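PDB 5FLG: 6-carboxyhexanoate--coa ligase from Bacillus subtilis, which belongs to the 6-carboxyhexanoate--CoA ligase (pimeloyl-CoA synthase) family and is modelled with phosphoaminophosphonic acid-adenylate ester, pimelic acid and magnesium bound. Local coordinates for residues F8-M13 with R146-D151; K50-S55 with D60-Q65; A155-W160 with S170-A175; A175-S180 with I250-E255. All coordinates share one frame; numbering follows the deposited sequence.

Overall arrangement
Along the chain contact 2 lies wholly between the two segments of contact 1; contacts 3 and 4 open after contact 1 has closed. Contacts 1 and 2 have centres about 16 Å apart and share the antiparallel sheet in which strands 8-17 and 61-68 are neighbours. Contacts 1 and 4 meet in the parallel sheet, through the adjacent strands 150-151 and 250-252. Helix 170-184 links contacts 3 and 4, whose centres are about 8 Å apart. Contacts 2 and 3, about 21 Å apart between centres, are joined by the salt bridge Lys50-Glu174. Contacts 1, 2 and 4 touch phosphoaminophosphonic acid-adenylate ester, and contacts 3 and 4 reach pimelic acid, contact 4 through the shared Ala175.

Contact 1. Residues F8-M13 with R146-D151; sequences FYSVRM and RVSRMD. With ANP (phosphoaminophosphonic acid-adenylate ester), chain D.
Both Ser10 (chi1 177°) and Ser148 (chi1 -171°) turn OG anti to the backbone nitrogen, which brings the two hydroxyls to the same side of the interface, near a water. Ser10 OG and Ser148 OG stay 4.0 Å apart, and the water joins the segments instead. This water hydrogen-bonds to Ser10 OG at 2.8 Å and accepts from Arg149 N at 2.9 Å. The chain of Arg149, extended from CG to NE, runs past Ser10, with Arg149 CG 3.8 Å from Ser10 OG; its guanidinium is held beyond the contact by salt bridges to Glu71 and Glu67. Arg12 passes by Ser148, its CD 3.3 Å from Ser148 OG. The contact thus sets strand 8-17, which lies between strands 26-36 and 61-68 in an antiparallel sheet, against the loop that leads into strand 150-151. That loop also cradles the adenine of phosphoaminophosphonic acid-adenylate ester. The polar hold is by the Val147 backbone: N donates to N1 at 2.8 Å and O accepts from N6 at 2.8 Å. Arg146 is bent at chi2, and N7 of the nucleotide stands over one face of its guanidinium, offset toward the rim, while NH1 donates almost straight (170°) to O2B at 3.1 Å and NH2 bonds O1B.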
# COMPACT_ATOMS: atom_id res chain seq x y z
N PHE A 8 -10.80 -9.93 -11.53
CA PHE A 8 -9.62 -9.10 -11.69
C PHE A 8 -9.35 -8.18 -10.50
O PHE A 8 -10.23 -7.92 -9.66
CB PHE A 8 -9.70 -8.30 -12.98
CG PHE A 8 -9.34 -9.09 -14.21
CD1 PHE A 8 -10.28 -9.89 -14.83
CD2 PHE A 8 -8.06 -9.01 -14.75
CE1 PHE A 8 -9.93 -10.67 -15.92
CE2 PHE A 8 -7.70 -9.79 -15.84
CZ PHE A 8 -8.62 -10.66 -16.40
N TYR A 9 -8.06 -7.83 -10.35
CA TYR A 9 -7.59 -7.05 -9.22
C TYR A 9 -6.81 -5.86 -9.70
O TYR A 9 -6.01 -5.96 -10.62
CB TYR A 9 -6.70 -7.91 -8.30
CG TYR A 9 -7.45 -9.02 -7.63
CD1 TYR A 9 -7.77 -10.17 -8.32
CD2 TYR A 9 -7.90 -8.89 -6.33
CE1 TYR A 9 -8.51 -11.18 -7.75
CE2 TYR A 9 -8.61 -9.92 -5.72
CZ TYR A 9 -8.93 -11.03 -6.45
OH TYR A 9 -9.69 -12.03 -5.90
N SER A 10 -7.15 -4.68 -9.15
CA SER A 10 -6.39 -3.47 -9.36
C SER A 10 -5.17 -3.46 -8.44
O SER A 10 -5.31 -3.59 -7.23
CB SER A 10 -7.27 -2.24 -9.03
OG SER A 10 -6.51 -1.05 -9.18
N VAL A 11 -3.99 -3.27 -9.00
CA VAL A 11 -2.76 -3.23 -8.18
C VAL A 11 -2.06 -1.94 -8.48
O VAL A 11 -1.74 -1.66 -9.65
CB VAL A 11 -1.79 -4.40 -8.45
CG1 VAL A 11 -0.71 -4.43 -7.39
CG2 VAL A 11 -2.51 -5.73 -8.45
N ARG A 12 -1.91 -1.10 -7.45
CA ARG A 12 -1.38 0.24 -7.62
C ARG A 12 -0.19 0.48 -6.72
O ARG A 12 -0.09 -0.11 -5.63
CB ARG A 12 -2.46 1.29 -7.29
CG ARG A 12 -3.57 1.35 -8.33
CD ARG A 12 -4.59 2.44 -7.98
NE ARG A 12 -5.32 2.10 -6.76
CZ ARG A 12 -6.03 2.96 -6.04
NH1 ARG A 12 -5.93 4.26 -6.28
NH2 ARG A 12 -6.80 2.54 -5.06
N MET A 13 0.68 1.37 -7.17
CA MET A 13 1.89 1.69 -6.46
C MET A 13 2.16 3.17 -6.63
O MET A 13 2.10 3.69 -7.73
CB MET A 13 3.09 0.89 -7.03
CG MET A 13 4.45 1.24 -6.38
SD MET A 13 5.38 2.59 -7.18
CE MET A 13 5.74 1.90 -8.77
N ARG A 146 -5.46 10.49 -11.74
CA ARG A 146 -4.62 9.32 -11.97
C ARG A 146 -5.45 8.22 -12.61
O ARG A 146 -6.31 7.66 -12.00
CB ARG A 146 -3.99 8.83 -10.68
CG ARG A 146 -2.87 7.80 -10.91
CD ARG A 146 -1.52 8.41 -11.33
NE ARG A 146 -0.59 7.34 -11.73
CZ ARG A 146 0.69 7.48 -12.09
NH1 ARG A 146 1.27 8.66 -12.11
NH2 ARG A 146 1.36 6.40 -12.52
N VAL A 147 -5.21 7.97 -13.88
CA VAL A 147 -5.91 6.93 -14.59
C VAL A 147 -5.48 5.57 -14.07
O VAL A 147 -4.29 5.32 -13.86
CB VAL A 147 -5.62 7.04 -16.10
CG1 VAL A 147 -6.37 5.96 -16.86
CG2 VAL A 147 -6.00 8.43 -16.60
N SER A 148 -6.45 4.74 -13.76
CA SER A 148 -6.19 3.51 -13.11
C SER A 148 -6.99 2.36 -13.76
O SER A 148 -7.88 2.61 -14.58
CB SER A 148 -6.53 3.67 -11.65
OG SER A 148 -6.12 2.56 -10.90
N ARG A 149 -6.69 1.13 -13.38
CA ARG A 149 -7.49 -0.04 -13.74
C ARG A 149 -7.47 -0.27 -15.22
O ARG A 149 -8.52 -0.54 -15.83
CB ARG A 149 -8.92 0.14 -13.28
CG ARG A 149 -9.03 0.10 -11.78
CD ARG A 149 -10.45 0.32 -11.34
NE ARG A 149 -10.56 0.18 -9.90
CZ ARG A 149 -11.67 -0.19 -9.28
NH1 ARG A 149 -12.80 -0.36 -9.98
NH2 ARG A 149 -11.64 -0.37 -7.97
N MET A 150 -6.30 -0.09 -15.81
CA MET A 150 -6.08 -0.50 -17.18
C MET A 150 -4.80 -1.32 -17.26
O MET A 150 -3.91 -1.16 -16.42
CB MET A 150 -6.00 0.68 -18.11
CG MET A 150 -4.72 1.52 -17.98
SD MET A 150 -4.76 2.59 -16.54
CE MET A 150 -3.39 3.69 -16.86
N ASP A 151 -4.71 -2.21 -18.23
CA ASP A 151 -3.49 -3.05 -18.39
C ASP A 151 -3.58 -3.76 -19.72
O ASP A 151 -4.61 -3.66 -20.43
CB ASP A 151 -3.44 -4.08 -17.28
CG ASP A 151 -2.00 -4.56 -16.94
OD1 ASP A 151 -1.09 -4.42 -17.78
OD2 ASP A 151 -1.80 -4.98 -15.78
PG ANP D . 7.06 5.85 -13.92
O1G ANP D . 7.62 4.94 -12.86
O2G ANP D . 8.13 6.66 -14.60
O3G ANP D . 6.15 5.20 -14.92
PB ANP D . 4.78 7.75 -13.75
O1B ANP D . 3.92 6.71 -14.39
O2B ANP D . 4.32 8.66 -12.68
N3B ANP D . 6.12 6.95 -13.01
PA ANP D . 5.49 8.37 -16.47
O1A ANP D . 6.73 8.83 -17.07
O2A ANP D . 4.90 7.01 -16.73
O3A ANP D . 5.47 8.67 -14.89
O5' ANP D . 4.38 9.50 -16.95
C5' ANP D . 4.76 10.83 -17.17
C4' ANP D . 3.75 11.76 -16.51
O4' ANP D . 2.44 11.46 -17.02
C3' ANP D . 3.69 11.58 -15.00
O3' ANP D . 4.56 12.48 -14.33
C2' ANP D . 2.27 11.94 -14.68
O2' ANP D . 2.15 13.36 -14.66
C1' ANP D . 1.55 11.42 -15.90
N9 ANP D . 1.06 10.06 -15.61
C8 ANP D . 1.78 8.89 -15.53
N7 ANP D . 0.95 7.84 -15.32
C5 ANP D . -0.32 8.36 -15.22
C6 ANP D . -1.67 7.85 -14.97
N6 ANP D . -1.91 6.55 -14.73
N1 ANP D . -2.71 8.72 -14.97
C2 ANP D . -2.51 10.03 -15.16
N3 ANP D . -1.33 10.58 -15.47
C4 ANP D . -0.22 9.81 -15.40
O HOH W 1 -5.08 -0.38 -11.47

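Contact 2. Residues K50-S55 with D60-Q65; sequences KGLSHS and DFMQIQ. With ANP (phosphoaminophosphonic acid-adenylate ester), chain D.
Met62 reaches from its strand to Gly51 and Leu52 in the last turn of helix 40-52, forming a small helix-on-sheet contact. The strand 61-68 enters the antiparallel sheet through a classic beta bulge, since Asp60 and Phe61 both face Ser16 of strand 8-17. Asp60 is tied by its carboxylate to the backbone of Asn18 and Gly19. After Phe61, Met62 points toward the helix; its chain runs extended to SD and then bends at chi3 (-51°), which places the terminal methyl CE at the helix. Met62 CE sits 3.9 Å from Gly51 CA, an approach made straight onto the backbone because glycine carries no side chain, and 3.8 Å from Leu52 CD2; the Met62 and Leu52 side chains cross at about a right angle. From Gln63 to Gln65 the strand continues along strand 8-17 on one edge, and residues 61-65 pair antiparallel with a strand of the second subunit, carrying the sheet across the interface. Lys50 in the last helical turn and His54 just past it hold the gamma-phosphate of phosphoaminophosphonic acid-adenylate ester: Lys50 NZ, also salt-bridged to Glu174, donates to O3G at 3.0 Å and weakly to O1G. His54 NE2 donates to O2G at 2.8 Å, nearly straight at 171°.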
# COMPACT_ATOMS: atom_id res chain seq x y z
N LYS A 50 10.05 -1.46 -10.10
CA LYS A 50 9.89 -0.26 -10.88
C LYS A 50 10.10 0.96 -10.02
O LYS A 50 10.82 1.89 -10.39
CB LYS A 50 8.49 -0.29 -11.48
CG LYS A 50 7.98 1.00 -12.04
CD LYS A 50 6.58 0.69 -12.57
CE LYS A 50 5.87 1.94 -13.05
NZ LYS A 50 6.38 2.23 -14.41
N GLY A 51 9.59 0.93 -8.82
CA GLY A 51 9.78 2.03 -7.90
C GLY A 51 11.21 2.13 -7.33
O GLY A 51 11.71 3.24 -7.13
N LEU A 52 11.87 0.98 -7.13
CA LEU A 52 13.22 0.97 -6.50
C LEU A 52 14.36 1.28 -7.47
O LEU A 52 15.43 1.66 -7.05
CB LEU A 52 13.51 -0.37 -5.84
CG LEU A 52 12.63 -0.75 -4.66
CD1 LEU A 52 13.09 -2.07 -4.09
CD2 LEU A 52 12.62 0.33 -3.59
N SER A 53 14.16 1.13 -8.77
CA SER A 53 15.25 1.31 -9.69
C SER A 53 14.98 2.51 -10.59
O SER A 53 15.30 2.50 -11.76
CB SER A 53 15.39 0.05 -10.55
OG SER A 53 14.20 -0.13 -11.31
N HIS A 54 14.31 3.53 -10.07
CA HIS A 54 13.87 4.61 -10.94
C HIS A 54 14.99 5.62 -11.16
O HIS A 54 15.69 6.00 -10.23
CB HIS A 54 12.63 5.30 -10.37
CG HIS A 54 11.79 5.96 -11.41
ND1 HIS A 54 12.24 7.05 -12.12
CD2 HIS A 54 10.65 5.56 -12.01
CE1 HIS A 54 11.33 7.38 -13.02
NE2 HIS A 54 10.38 6.47 -13.00
N SER A 55 15.09 6.13 -12.38
CA SER A 55 16.06 7.16 -12.73
C SER A 55 15.82 8.50 -12.04
O SER A 55 16.68 9.37 -12.05
CB SER A 55 16.04 7.38 -14.25
OG SER A 55 14.80 7.97 -14.67
N ASP A 60 12.08 6.95 -0.43
CA ASP A 60 12.05 6.64 1.00
C ASP A 60 10.64 6.33 1.48
O ASP A 60 10.42 6.11 2.67
CB ASP A 60 12.65 7.76 1.86
CG ASP A 60 12.09 9.11 1.54
OD1 ASP A 60 10.85 9.26 1.46
OD2 ASP A 60 12.92 10.03 1.37
N PHE A 61 9.69 6.29 0.53
CA PHE A 61 8.31 6.03 0.84
C PHE A 61 7.66 5.34 -0.34
O PHE A 61 7.90 5.72 -1.49
CB PHE A 61 7.57 7.33 1.11
CG PHE A 61 6.13 7.14 1.32
CD1 PHE A 61 5.29 6.96 0.23
CD2 PHE A 61 5.64 6.93 2.59
CE1 PHE A 61 3.95 6.71 0.42
CE2 PHE A 61 4.29 6.70 2.79
CZ PHE A 61 3.45 6.55 1.71
N MET A 62 6.93 4.26 -0.08
CA MET A 62 6.21 3.58 -1.15
C MET A 62 5.00 2.88 -0.58
O MET A 62 5.02 2.37 0.53
CB MET A 62 7.12 2.58 -1.88
CG MET A 62 6.45 1.86 -3.04
SD MET A 62 7.46 0.54 -3.79
CE MET A 62 8.98 1.46 -4.09
N GLN A 63 3.91 2.94 -1.35
CA GLN A 63 2.71 2.18 -1.09
C GLN A 63 2.38 1.28 -2.27
O GLN A 63 2.39 1.71 -3.41
CB GLN A 63 1.53 3.14 -0.91
CG GLN A 63 1.71 4.10 0.23
CD GLN A 63 0.44 4.94 0.50
OE1 GLN A 63 -0.02 5.70 -0.37
NE2 GLN A 63 -0.07 4.85 1.72
N ILE A 64 1.88 0.09 -1.98
CA ILE A 64 1.42 -0.83 -3.01
C ILE A 64 0.15 -1.40 -2.45
O ILE A 64 0.09 -1.76 -1.29
CB ILE A 64 2.40 -2.02 -3.24
CG1 ILE A 64 3.79 -1.53 -3.58
CG2 ILE A 64 1.88 -2.89 -4.36
CD1 ILE A 64 4.78 -2.62 -3.99
N GLN A 65 -0.89 -1.41 -3.27
CA GLN A 65 -2.20 -1.83 -2.83
C GLN A 65 -2.84 -2.71 -3.90
O GLN A 65 -2.70 -2.44 -5.09
CB GLN A 65 -3.05 -0.59 -2.56
CG GLN A 65 -4.53 -0.89 -2.35
CD GLN A 65 -5.39 0.38 -2.32
OE1 GLN A 65 -6.35 0.51 -3.09
NE2 GLN A 65 -5.05 1.29 -1.43
PG ANP D . 7.06 5.85 -13.92
O1G ANP D . 7.62 4.94 -12.86
O2G ANP D . 8.13 6.66 -14.60
O3G ANP D . 6.15 5.20 -14.92
PB ANP D . 4.78 7.75 -13.75
O1B ANP D . 3.92 6.71 -14.39
O2B ANP D . 4.32 8.66 -12.68
N3B ANP D . 6.12 6.95 -13.01
PA ANP D . 5.49 8.37 -16.47
O1A ANP D . 6.73 8.83 -17.07
O2A ANP D . 4.90 7.01 -16.73
O3A ANP D . 5.47 8.67 -14.89
O5' ANP D . 4.38 9.50 -16.95
C5' ANP D . 4.76 10.83 -17.17
C4' ANP D . 3.75 11.76 -16.51
O4' ANP D . 2.44 11.46 -17.02
C3' ANP D . 3.69 11.58 -15.00
O3' ANP D . 4.56 12.48 -14.33
C2' ANP D . 2.27 11.94 -14.68
O2' ANP D . 2.15 13.36 -14.66
C1' ANP D . 1.55 11.42 -15.90
N9 ANP D . 1.06 10.06 -15.61
C8 ANP D . 1.78 8.89 -15.53
N7 ANP D . 0.95 7.84 -15.32
C5 ANP D . -0.32 8.36 -15.22
C6 ANP D . -1.67 7.85 -14.97
N6 ANP D . -1.91 6.55 -14.73
N1 ANP D . -2.71 8.72 -14.97
C2 ANP D . -2.51 10.03 -15.16
N3 ANP D . -1.33 10.58 -15.47
C4 ANP D . -0.22 9.81 -15.40

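Contact 3. Residues A155-W160 with S170-A175; sequences ANFEKW and SRIKEA. With PML (pimelic acid), chain C.
One face of the Phe157 ring is covered by the aliphatic chain of Lys173. Lys173 CB stands 3.5 Å from the ring centroid and only 6° off the normal, a CH-pi contact, and Lys173 CG follows over the rim, 3.6 Å from Phe157 CG. The ring of Trp160 meets Ile172 obliquely, its CZ3 4.4 Å from Ile172 CG2, and the same methyl lies 4.4 Å from Phe157 CE1, so it touches both aromatics from one side, at longer range. Phe157 meets Trp152, and Trp160 meets Trp254, edge-to-face. The guanidinium of Arg171 turns an edge to pimelic acid, with the ligand's C7 in its plane. This is a steep crossing of two consecutive helices, 154-164 and 170-184; the axes of the short segments approach to 11.1 Å, with 106° between their directions. Anti placement of CG in Phe157 (chi1 172°) sends the ring toward helix 170-184. That helix serves the ligand with residues next to the packing ones: Arg171 NE donates to O72 at 2.9 Å and its NH2 is salt-bridged to Asp197, while Ile172 CG1 comes to 3.3 Å from O12. The helices therefore meet through carbon atoms, Lys173 packing by its methylenes, while the polar bonds of Arg171 go to pimelic acid and Asp197.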
# COMPACT_ATOMS: atom_id res chain seq x y z
N ALA A 155 1.72 -10.98 -23.15
CA ALA A 155 1.90 -11.88 -24.31
C ALA A 155 1.26 -11.27 -25.55
O ALA A 155 1.84 -11.22 -26.65
CB ALA A 155 1.29 -13.24 -23.99
N ASN A 156 0.12 -10.62 -25.34
CA ASN A 156 -0.57 -9.97 -26.46
C ASN A 156 0.17 -8.70 -26.85
O ASN A 156 0.46 -8.48 -28.01
CB ASN A 156 -2.03 -9.73 -26.05
CG ASN A 156 -2.83 -9.00 -27.11
OD1 ASN A 156 -2.70 -7.80 -27.23
ND2 ASN A 156 -3.34 -9.74 -28.07
N PHE A 157 0.70 -7.98 -25.88
CA PHE A 157 1.53 -6.82 -26.19
C PHE A 157 2.78 -7.16 -26.99
O PHE A 157 3.11 -6.47 -27.97
CB PHE A 157 1.97 -6.10 -24.92
CG PHE A 157 2.99 -5.02 -25.16
CD1 PHE A 157 2.62 -3.83 -25.76
CD2 PHE A 157 4.32 -5.17 -24.74
CE1 PHE A 157 3.58 -2.88 -26.12
CE2 PHE A 157 5.26 -4.20 -25.02
CZ PHE A 157 4.88 -3.03 -25.69
N GLU A 158 3.49 -8.22 -26.62
CA GLU A 158 4.69 -8.59 -27.37
C GLU A 158 4.37 -8.92 -28.82
O GLU A 158 5.07 -8.49 -29.76
CB GLU A 158 5.38 -9.78 -26.71
CG GLU A 158 6.05 -9.46 -25.37
CD GLU A 158 7.49 -8.95 -25.51
OE1 GLU A 158 8.21 -9.38 -26.44
OE2 GLU A 158 7.93 -8.12 -24.67
N LYS A 159 3.26 -9.61 -29.03
CA LYS A 159 2.81 -9.89 -30.38
C LYS A 159 2.48 -8.61 -31.14
O LYS A 159 3.00 -8.38 -32.24
CB LYS A 159 1.57 -10.77 -30.35
CG LYS A 159 1.30 -11.42 -31.68
CD LYS A 159 0.56 -12.74 -31.55
CE LYS A 159 0.69 -13.52 -32.85
NZ LYS A 159 0.00 -14.84 -32.82
N TRP A 160 1.78 -7.69 -30.47
CA TRP A 160 1.49 -6.40 -31.10
C TRP A 160 2.76 -5.63 -31.47
O TRP A 160 2.89 -5.08 -32.56
CB TRP A 160 0.61 -5.55 -30.17
CG TRP A 160 0.49 -4.17 -30.65
CD1 TRP A 160 -0.51 -3.65 -31.42
CD2 TRP A 160 1.36 -3.10 -30.34
NE1 TRP A 160 -0.25 -2.32 -31.69
CE2 TRP A 160 0.88 -1.95 -31.01
CE3 TRP A 160 2.54 -2.99 -29.59
CZ2 TRP A 160 1.49 -0.72 -30.92
CZ3 TRP A 160 3.17 -1.77 -29.53
CH2 TRP A 160 2.64 -0.64 -30.17
N SER A 170 8.28 -1.80 -21.80
CA SER A 170 7.24 -1.60 -20.81
C SER A 170 6.63 -0.20 -20.85
O SER A 170 5.46 -0.04 -20.54
CB SER A 170 7.81 -1.82 -19.43
OG SER A 170 8.26 -3.14 -19.31
N ARG A 171 7.49 0.81 -20.99
CA ARG A 171 7.03 2.19 -21.10
C ARG A 171 5.91 2.29 -22.15
O ARG A 171 4.95 3.08 -21.98
CB ARG A 171 8.20 3.10 -21.52
CG ARG A 171 9.01 3.68 -20.38
CD ARG A 171 9.86 4.85 -20.86
NE ARG A 171 10.59 5.52 -19.77
CZ ARG A 171 11.87 5.31 -19.51
NH1 ARG A 171 12.53 4.39 -20.18
NH2 ARG A 171 12.49 5.96 -18.52
N ILE A 172 6.11 1.64 -23.29
CA ILE A 172 5.19 1.82 -24.42
C ILE A 172 3.90 1.06 -24.15
O ILE A 172 2.79 1.61 -24.30
CB ILE A 172 5.80 1.36 -25.75
CG1 ILE A 172 6.97 2.25 -26.13
CG2 ILE A 172 4.75 1.33 -26.85
CD1 ILE A 172 7.90 1.63 -27.17
N LYS A 173 4.05 -0.12 -23.57
CA LYS A 173 2.87 -0.88 -23.14
C LYS A 173 1.99 -0.09 -22.17
O LYS A 173 0.77 0.01 -22.35
CB LYS A 173 3.28 -2.16 -22.48
CG LYS A 173 2.09 -3.06 -22.24
CD LYS A 173 2.52 -4.36 -21.58
CE LYS A 173 3.28 -4.08 -20.30
NZ LYS A 173 3.27 -5.27 -19.46
N GLU A 174 2.62 0.54 -21.18
CA GLU A 174 1.91 1.32 -20.20
C GLU A 174 1.28 2.56 -20.81
O GLU A 174 0.11 2.80 -20.62
CB GLU A 174 2.82 1.67 -19.02
CG GLU A 174 3.12 0.47 -18.12
CD GLU A 174 4.42 0.59 -17.28
OE1 GLU A 174 5.09 1.65 -17.27
OE2 GLU A 174 4.78 -0.40 -16.62
N ALA A 175 2.03 3.28 -21.63
CA ALA A 175 1.55 4.51 -22.17
C ALA A 175 0.41 4.24 -23.13
O ALA A 175 -0.57 5.00 -23.18
CB ALA A 175 2.67 5.22 -22.88
C1 PML C . 6.37 5.91 -26.05
O11 PML C . 5.50 5.66 -26.95
O12 PML C . 7.58 5.51 -26.18
C2 PML C . 6.01 7.03 -25.05
C3 PML C . 6.09 6.70 -23.57
C4 PML C . 6.47 7.90 -22.69
C5 PML C . 5.55 8.14 -21.50
C6 PML C . 6.27 8.34 -20.17
C7 PML C . 7.12 7.12 -19.79
O71 PML C . 6.56 6.01 -19.66
O72 PML C . 8.33 7.29 -19.49

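Contact 4. Residues A175-S180 with I250-E255; sequences ALALAS and ILIEWE. With ANP (phosphoaminophosphonic acid-adenylate ester), chain D.
Ala177 of helix 170-184 and Ile252 of strand 250-252 are the residues whose CA atoms come nearest, 6.4 Å apart. The strand is the middle one of a three-stranded parallel sheet, between 74-76 and 150-151, and the contact is helix-on-sheet packing. Ile252 is the side chain that does the reaching. With CG1 anti to the carbonyl carbon (chi1 -54°), it sets that atom 3.9 Å from both CA and CB of Ala177, and carries CD1 onward to 3.8 Å from Ser180 CB. One branched residue therefore bridges two helix positions three residues apart, where the small side chains of alanine and serine let the strand come close. Trp152 and Ile76 also touch Ile252. Ser180 OG donates to Leu176 O inside the helix at 2.8 Å, tilted 27° from the carbonyl plane, while Ser180 N reaches the same oxygen from the opposite face. Two bonds thus grip that carbonyl, and Ser180 OG is also hydrogen-bonded to Leu79 N. Leu178 points away from the strand and into the nucleotide pocket, its methyl CD1 lying 3.4 Å from the adenine atom C6 of phosphoaminophosphonic acid-adenylate ester.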
# COMPACT_ATOMS: atom_id res chain seq x y z
N ALA A 175 2.03 3.28 -21.63
CA ALA A 175 1.55 4.51 -22.17
C ALA A 175 0.41 4.24 -23.13
O ALA A 175 -0.57 5.00 -23.18
CB ALA A 175 2.67 5.22 -22.88
N LEU A 176 0.59 3.25 -24.00
CA LEU A 176 -0.43 2.96 -25.00
C LEU A 176 -1.70 2.41 -24.34
O LEU A 176 -2.83 2.68 -24.80
CB LEU A 176 0.12 2.05 -26.10
CG LEU A 176 -0.77 1.75 -27.32
CD1 LEU A 176 -1.42 3.00 -27.94
CD2 LEU A 176 0.05 1.02 -28.37
N ALA A 177 -1.55 1.64 -23.26
CA ALA A 177 -2.73 1.19 -22.54
C ALA A 177 -3.50 2.37 -21.97
O ALA A 177 -4.76 2.42 -22.07
CB ALA A 177 -2.38 0.23 -21.44
N LEU A 178 -2.76 3.28 -21.33
CA LEU A 178 -3.36 4.49 -20.79
C LEU A 178 -4.05 5.31 -21.87
O LEU A 178 -5.19 5.74 -21.70
CB LEU A 178 -2.30 5.34 -20.08
CG LEU A 178 -2.84 6.55 -19.31
CD1 LEU A 178 -1.86 6.96 -18.21
CD2 LEU A 178 -3.10 7.70 -20.26
N ALA A 179 -3.30 5.62 -22.93
CA ALA A 179 -3.79 6.45 -23.96
C ALA A 179 -5.01 5.86 -24.63
O ALA A 179 -5.90 6.60 -25.00
CB ALA A 179 -2.74 6.77 -24.99
N SER A 180 -5.02 4.54 -24.83
CA SER A 180 -6.20 3.90 -25.39
C SER A 180 -7.43 3.99 -24.48
O SER A 180 -8.55 4.26 -24.94
CB SER A 180 -5.87 2.44 -25.72
OG SER A 180 -4.84 2.40 -26.67
N ILE A 250 -10.22 -1.61 -17.91
CA ILE A 250 -9.95 -1.78 -19.30
C ILE A 250 -8.78 -2.77 -19.45
O ILE A 250 -7.76 -2.63 -18.78
CB ILE A 250 -9.56 -0.45 -19.93
CG1 ILE A 250 -10.78 0.50 -19.94
CG2 ILE A 250 -9.09 -0.66 -21.35
CD1 ILE A 250 -11.72 0.25 -21.09
N LEU A 251 -8.96 -3.76 -20.30
CA LEU A 251 -7.83 -4.56 -20.78
C LEU A 251 -7.63 -4.31 -22.26
O LEU A 251 -8.59 -4.21 -23.01
CB LEU A 251 -8.08 -6.04 -20.57
CG LEU A 251 -8.01 -6.52 -19.13
CD1 LEU A 251 -8.40 -8.00 -19.05
CD2 LEU A 251 -6.64 -6.30 -18.52
N ILE A 252 -6.37 -4.18 -22.67
CA ILE A 252 -6.06 -4.04 -24.07
C ILE A 252 -5.84 -5.45 -24.67
O ILE A 252 -5.10 -6.27 -24.14
CB ILE A 252 -4.80 -3.21 -24.27
CG1 ILE A 252 -4.93 -1.88 -23.55
CG2 ILE A 252 -4.53 -3.04 -25.74
CD1 ILE A 252 -6.05 -1.01 -24.09
N GLU A 253 -6.48 -5.73 -25.79
CA GLU A 253 -6.20 -6.94 -26.53
C GLU A 253 -6.17 -6.58 -27.98
O GLU A 253 -7.18 -6.17 -28.56
CB GLU A 253 -7.24 -8.02 -26.29
CG GLU A 253 -6.80 -9.37 -26.84
CD GLU A 253 -7.93 -10.35 -27.07
OE1 GLU A 253 -8.84 -10.43 -26.20
OE2 GLU A 253 -7.88 -11.07 -28.09
N TRP A 254 -4.99 -6.68 -28.57
CA TRP A 254 -4.87 -6.45 -29.99
C TRP A 254 -5.21 -7.72 -30.77
O TRP A 254 -4.80 -8.80 -30.39
CB TRP A 254 -3.48 -6.02 -30.30
CG TRP A 254 -3.16 -6.05 -31.74
CD1 TRP A 254 -3.54 -5.15 -32.67
CD2 TRP A 254 -2.35 -7.02 -32.41
NE1 TRP A 254 -3.02 -5.49 -33.89
CE2 TRP A 254 -2.27 -6.63 -33.75
CE3 TRP A 254 -1.64 -8.15 -32.00
CZ2 TRP A 254 -1.49 -7.31 -34.69
CZ3 TRP A 254 -0.90 -8.84 -32.93
CH2 TRP A 254 -0.86 -8.43 -34.27
N GLU A 255 -6.12 -7.61 -31.72
CA GLU A 255 -6.56 -8.75 -32.53
C GLU A 255 -5.72 -8.86 -33.78
O GLU A 255 -5.87 -8.06 -34.71
CB GLU A 255 -8.02 -8.58 -32.96
CG GLU A 255 -8.97 -8.33 -31.80
CD GLU A 255 -9.63 -9.59 -31.30
OE1 GLU A 255 -10.24 -10.30 -32.13
OE2 GLU A 255 -9.59 -9.83 -30.07
PG ANP D . 7.06 5.85 -13.92
O1G ANP D . 7.62 4.94 -12.86
O2G ANP D . 8.13 6.66 -14.60
O3G ANP D . 6.15 5.20 -14.92
PB ANP D . 4.78 7.75 -13.75
O1B ANP D . 3.92 6.71 -14.39
O2B ANP D . 4.32 8.66 -12.68
N3B ANP D . 6.12 6.95 -13.01
PA ANP D . 5.49 8.37 -16.47
O1A ANP D . 6.73 8.83 -17.07
O2A ANP D . 4.90 7.01 -16.73
O3A ANP D . 5.47 8.67 -14.89
O5' ANP D . 4.38 9.50 -16.95
C5' ANP D . 4.76 10.83 -17.17
C4' ANP D . 3.75 11.76 -16.51
O4' ANP D . 2.44 11.46 -17.02
C3' ANP D . 3.69 11.58 -15.00
O3' ANP D . 4.56 12.48 -14.33
C2' ANP D . 2.27 11.94 -14.68
O2' ANP D . 2.15 13.36 -14.66
C1' ANP D . 1.55 11.42 -15.90
N9 ANP D . 1.06 10.06 -15.61
C8 ANP D . 1.78 8.89 -15.53
N7 ANP D . 0.95 7.84 -15.32
C5 ANP D . -0.32 8.36 -15.22
C6 ANP D . -1.67 7.85 -14.97
N6 ANP D . -1.91 6.55 -14.73
N1 ANP D . -2.71 8.72 -14.97
C2 ANP D . -2.51 10.03 -15.16
N3 ANP D . -1.33 10.58 -15.47
C4 ANP D . -0.22 9.81 -15.40